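Local coordinates for Pre-mRNA-splicing factor SAD1 (Saccharomyces cerevisiae, PDB 4MSX), which promotes assembly of U4 snRNA into the U4/U6 snRNP and is required for pre-mRNA splicing, resembling a ubiquitin-specific protease but being a catalytically inactive deubiquitinase, at residues Phe382-Arg393 with Gly434-Thr442. Residues are numbered along the deposited sequence; the frame is centred on the assembly and turned at random.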
loop_
_atom_site.group_PDB
_atom_site.type_symbol
_atom_site.label_atom_id
_atom_site.label_comp_id
_atom_site.label_asym_id
_atom_site.label_seq_id
_atom_site.Cartn_x
_atom_site.Cartn_y
_atom_site.Cartn_z
ATOM N N PHE A 382 -3.326 9.124 19.581
ATOM C CA PHE A 382 -3.446 10.586 19.427
ATOM C C PHE A 382 -4.707 11.203 19.935
ATOM O O PHE A 382 -5.801 10.857 19.519
ATOM C CB PHE A 382 -3.418 10.951 17.944
ATOM C CG PHE A 382 -2.132 10.614 17.282
ATOM C CD1 PHE A 382 -0.939 11.038 17.827
ATOM C CD2 PHE A 382 -2.105 9.846 16.121
ATOM C CE1 PHE A 382 0.277 10.725 17.249
ATOM C CE2 PHE A 382 -0.896 9.527 15.516
ATOM C CZ PHE A 382 0.302 9.952 16.094
ATOM N N ASP A 383 -4.541 12.228 20.747
ATOM C CA ASP A 383 -5.675 13.060 21.101
ATOM C C ASP A 383 -5.558 14.317 20.203
ATOM O O ASP A 383 -4.871 15.280 20.546
ATOM C CB ASP A 383 -5.668 13.332 22.626
ATOM C CG ASP A 383 -6.707 14.371 23.058
ATOM O OD1 ASP A 383 -7.642 14.694 22.280
ATOM O OD2 ASP A 383 -6.579 14.842 24.201
ATOM N N ARG A 384 -6.215 14.271 19.024
ATOM C CA ARG A 384 -6.075 15.334 18.016
ATOM C C ARG A 384 -6.754 16.631 18.417
ATOM O O ARG A 384 -6.411 17.697 17.897
ATOM C CB ARG A 384 -6.653 14.907 16.670
ATOM C CG ARG A 384 -6.082 13.637 16.157
ATOM C CD ARG A 384 -4.698 13.804 15.581
ATOM N NE ARG A 384 -4.585 12.989 14.376
ATOM C CZ ARG A 384 -3.467 12.807 13.683
ATOM N NH1 ARG A 384 -2.335 13.395 14.075
ATOM N NH2 ARG A 384 -3.503 12.065 12.574
ATOM N N ASN A 385 -7.734 16.537 19.327
ATOM C CA ASN A 385 -8.378 17.730 19.885
ATOM C C ASN A 385 -7.782 18.171 21.219
ATOM O O ASN A 385 -8.505 18.443 22.166
ATOM C CB ASN A 385 -9.880 17.521 20.033
ATOM C CG ASN A 385 -10.577 17.462 18.707
ATOM O OD1 ASN A 385 -10.265 18.224 17.768
ATOM N ND2 ASN A 385 -11.513 16.540 18.599
ATOM N N SER A 386 -6.463 18.188 21.290
ATOM C CA SER A 386 -5.765 18.896 22.332
ATOM C C SER A 386 -4.489 19.437 21.721
ATOM O O SER A 386 -4.141 19.125 20.575
ATOM C CB SER A 386 -5.485 17.985 23.524
ATOM O OG SER A 386 -5.216 16.653 23.078
ATOM N N ASP A 387 -3.812 20.297 22.461
ATOM C CA ASP A 387 -2.609 20.935 21.950
ATOM C C ASP A 387 -1.472 19.916 21.753
ATOM O O ASP A 387 -1.371 18.939 22.528
ATOM C CB ASP A 387 -2.175 22.036 22.918
ATOM C CG ASP A 387 -0.858 22.653 22.521
ATOM O OD1 ASP A 387 -0.831 23.351 21.474
ATOM O OD2 ASP A 387 0.146 22.425 23.249
ATOM N N HIS A 388 -0.642 20.166 20.726
ATOM C CA HIS A 388 0.501 19.309 20.341
ATOM C C HIS A 388 0.178 17.825 20.453
ATOM O O HIS A 388 0.817 17.092 21.249
ATOM C CB HIS A 388 1.741 19.556 21.215
ATOM C CG HIS A 388 2.316 20.926 21.086
ATOM N ND1 HIS A 388 2.177 21.687 19.947
ATOM C CD2 HIS A 388 3.031 21.674 21.959
ATOM C CE1 HIS A 388 2.786 22.846 20.122
ATOM N NE2 HIS A 388 3.313 22.862 21.335
ATOM N N PRO A 389 -0.779 17.362 19.646
ATOM C CA PRO A 389 -1.225 15.948 19.702
ATOM C C PRO A 389 -0.098 14.905 19.546
ATOM O O PRO A 389 -0.155 13.807 20.158
ATOM C CB PRO A 389 -2.180 15.814 18.501
ATOM C CG PRO A 389 -2.313 17.172 17.883
ATOM C CD PRO A 389 -1.311 18.106 18.488
ATOM N N VAL A 390 0.889 15.177 18.696
ATOM C CA VAL A 390 1.945 14.197 18.493
ATOM C C VAL A 390 2.823 14.132 19.720
ATOM O O VAL A 390 2.985 13.070 20.337
ATOM C CB VAL A 390 2.771 14.484 17.210
ATOM C CG1 VAL A 390 3.835 13.400 16.981
ATOM C CG2 VAL A 390 1.838 14.549 15.998
ATOM N N LYS A 391 3.362 15.273 20.133
ATOM C CA LYS A 391 4.208 15.282 21.338
ATOM C C LYS A 391 3.522 14.689 22.572
ATOM O O LYS A 391 4.147 14.005 23.383
ATOM C CB LYS A 391 4.606 16.727 21.685
ATOM C CG LYS A 391 5.601 16.812 22.809
ATOM C CD LYS A 391 6.172 18.252 22.882
ATOM C CE LYS A 391 7.408 18.333 23.790
ATOM N NZ LYS A 391 8.134 19.655 23.688
ATOM N N ASN A 392 2.230 15.004 22.739
ATOM C CA ASN A 392 1.478 14.559 23.907
ATOM C C ASN A 392 0.763 13.209 23.734
ATOM O O ASN A 392 -0.150 12.884 24.496
ATOM C CB ASN A 392 0.471 15.652 24.270
ATOM C CG ASN A 392 1.182 16.884 24.800
ATOM O OD1 ASN A 392 2.097 16.739 25.600
ATOM N ND2 ASN A 392 0.870 18.048 24.253
ATOM N N ARG A 393 1.190 12.436 22.740
ATOM C CA ARG A 393 0.518 11.168 22.415
ATOM C C ARG A 393 0.693 10.117 23.526
ATOM O O ARG A 393 1.605 10.195 24.366
ATOM C CB ARG A 393 1.085 10.580 21.107
ATOM C CG ARG A 393 2.472 9.985 21.285
ATOM C CD ARG A 393 3.158 9.702 19.902
ATOM N NE ARG A 393 4.506 9.162 20.079
ATOM C CZ ARG A 393 5.570 9.911 20.375
ATOM N NH1 ARG A 393 5.463 11.250 20.503
ATOM N NH2 ARG A 393 6.738 9.329 20.515
ATOM N N GLY A 434 6.047 24.471 17.718
ATOM C CA GLY A 434 4.961 23.669 17.167
ATOM C C GLY A 434 5.185 22.170 17.469
ATOM O O GLY A 434 6.087 21.816 18.237
ATOM N N ASP A 435 4.378 21.293 16.871
ATOM C CA ASP A 435 4.343 19.878 17.304
ATOM C C ASP A 435 5.515 19.049 16.784
ATOM O O ASP A 435 6.192 19.440 15.840
ATOM C CB ASP A 435 3.028 19.236 16.850
ATOM C CG ASP A 435 2.595 18.060 17.745
ATOM O OD1 ASP A 435 3.370 17.645 18.655
ATOM O OD2 ASP A 435 1.474 17.560 17.522
ATOM N N GLU A 436 5.734 17.883 17.381
ATOM C CA GLU A 436 6.625 16.896 16.760
ATOM C C GLU A 436 5.958 16.366 15.459
ATOM O O GLU A 436 4.735 16.491 15.289
ATOM C CB GLU A 436 6.951 15.779 17.736
ATOM C CG GLU A 436 7.861 16.240 18.869
ATOM C CD GLU A 436 8.140 15.148 19.903
ATOM O OE1 GLU A 436 7.260 14.286 20.126
ATOM O OE2 GLU A 436 9.242 15.146 20.489
ATOM N N LYS A 437 6.766 15.843 14.543
ATOM C CA LYS A 437 6.252 15.329 13.274
ATOM C C LYS A 437 6.218 13.788 13.273
ATOM O O LYS A 437 7.160 13.123 13.715
ATOM C CB LYS A 437 7.096 15.772 12.091
ATOM C CG LYS A 437 6.306 15.644 10.790
ATOM C CD LYS A 437 7.163 15.485 9.542
ATOM C CE LYS A 437 6.295 15.025 8.375
ATOM N NZ LYS A 437 5.120 15.945 8.192
ATOM N N SER A 438 5.128 13.238 12.760
ATOM C CA SER A 438 4.985 11.749 12.686
ATOM C C SER A 438 5.659 11.184 11.437
ATOM O O SER A 438 5.528 11.760 10.344
ATOM C CB SER A 438 3.506 11.415 12.622
ATOM O OG SER A 438 2.831 11.739 13.846
ATOM N N HIS A 439 6.345 10.051 11.574
ATOM C CA HIS A 439 6.860 9.295 10.443
ATOM C C HIS A 439 6.321 7.861 10.631
ATOM O O HIS A 439 6.202 7.381 11.775
ATOM C CB HIS A 439 8.384 9.319 10.457
ATOM C CG HIS A 439 9.047 8.407 9.460
ATOM N ND1 HIS A 439 8.695 8.354 8.118
ATOM C CD2 HIS A 439 10.068 7.523 9.615
ATOM C CE1 HIS A 439 9.453 7.459 7.503
ATOM N NE2 HIS A 439 10.296 6.943 8.386
ATOM N N TRP A 440 6.021 7.182 9.530
ATOM C CA TRP A 440 5.318 5.873 9.615
ATOM C C TRP A 440 6.174 4.834 8.922
ATOM O O TRP A 440 6.664 5.058 7.801
ATOM C CB TRP A 440 3.934 5.990 8.921
ATOM C CG TRP A 440 3.071 7.064 9.544
ATOM C CD1 TRP A 440 2.792 8.336 9.063
ATOM C CD2 TRP A 440 2.384 6.935 10.790
ATOM N NE1 TRP A 440 1.966 8.987 9.964
ATOM C CE2 TRP A 440 1.729 8.154 11.042
ATOM C CE3 TRP A 440 2.284 5.887 11.724
ATOM C CZ2 TRP A 440 0.958 8.366 12.181
ATOM C CZ3 TRP A 440 1.511 6.076 12.853
ATOM C CH2 TRP A 440 0.856 7.320 13.086
ATOM N N ILE A 441 6.356 3.691 9.567
ATOM C CA ILE A 441 7.091 2.623 8.894
ATOM C C ILE A 441 6.292 1.337 9.022
ATOM O O ILE A 441 5.409 1.206 9.871
ATOM C CB ILE A 441 8.493 2.450 9.465
ATOM C CG1 ILE A 441 8.398 1.962 10.902
ATOM C CG2 ILE A 441 9.293 3.805 9.402
ATOM C CD1 ILE A 441 9.756 1.715 11.532
ATOM N N THR A 442 6.559 0.405 8.115
ATOM C CA THR A 442 5.646 -0.749 7.971
ATOM C C THR A 442 6.465 -2.005 8.090
ATOM O O THR A 442 7.478 -2.143 7.413
ATOM C CB THR A 442 4.944 -0.709 6.586
ATOM O OG1 THR A 442 4.341 0.578 6.438
ATOM C CG2 THR A 442 3.843 -1.825 6.425
HETATM O O HOH W 1 0.371 12.394 12.791
HETATM O O HOH W 2 8.356 12.044 21.291
#
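The carboxylate of Asp-435 receives two successive backbone N-H groups of the facing loop, one on each oxygen. Val-390 N donates a hydrogen bond to Asp-435 OD2 at 2.7 Å and Lys-391 N donates one to Asp-435 OD1 at 2.8 Å, both bonds nearly straight and both using the syn lone pairs, which fixes the rotation of the carboxylate. An aspartate suits this place because its short chain carries two equivalent oxygens that can take adjacent N-H groups, and CG anti to the backbone N (chi1 -153°) brings them there. Pro-389, which has no N-H to offer, lays its CD 3.0 Å from Asp-435 OD2.

Next to this clamp sits Val-390, a buried branched residue of the tight part, whose CB meets Glu-436 O at 3.4 Å while both methyls touch Ser-438 OG. That hydroxyl also bonds to His-419, and a water links it to Arg-384. Farther in, the edges of Phe-382 and Trp-440 meet, Phe-382 CE2 to Trp-440 CH2 at 3.7 Å, and both rings also pack on His-419. The contact thus fastens the loop between strands 374-379 and 397-399 to the residues leading into strand 438-446 and to its first residues, in the mixed sheet of the ubiquitin-specific protease fold, well away from the zinc finger.

Toward solvent the grip slackens. The partly exposed Glu-436 reaches in with OE1 to the buried Arg-393 NH1, a long salt bridge of 3.5 Å, with a water bonded to both atoms. Arg-393 is steadied from its own side: NH1 bonds to Val-390 O, closing over the type I turn 390-393, and NE pairs with Glu-472. His-388 sets one ring face over Gly-434 O, its CE1 3.6 Å from Gly-434 C, and the extended chain of Lys-391 leads its amine away from the contact.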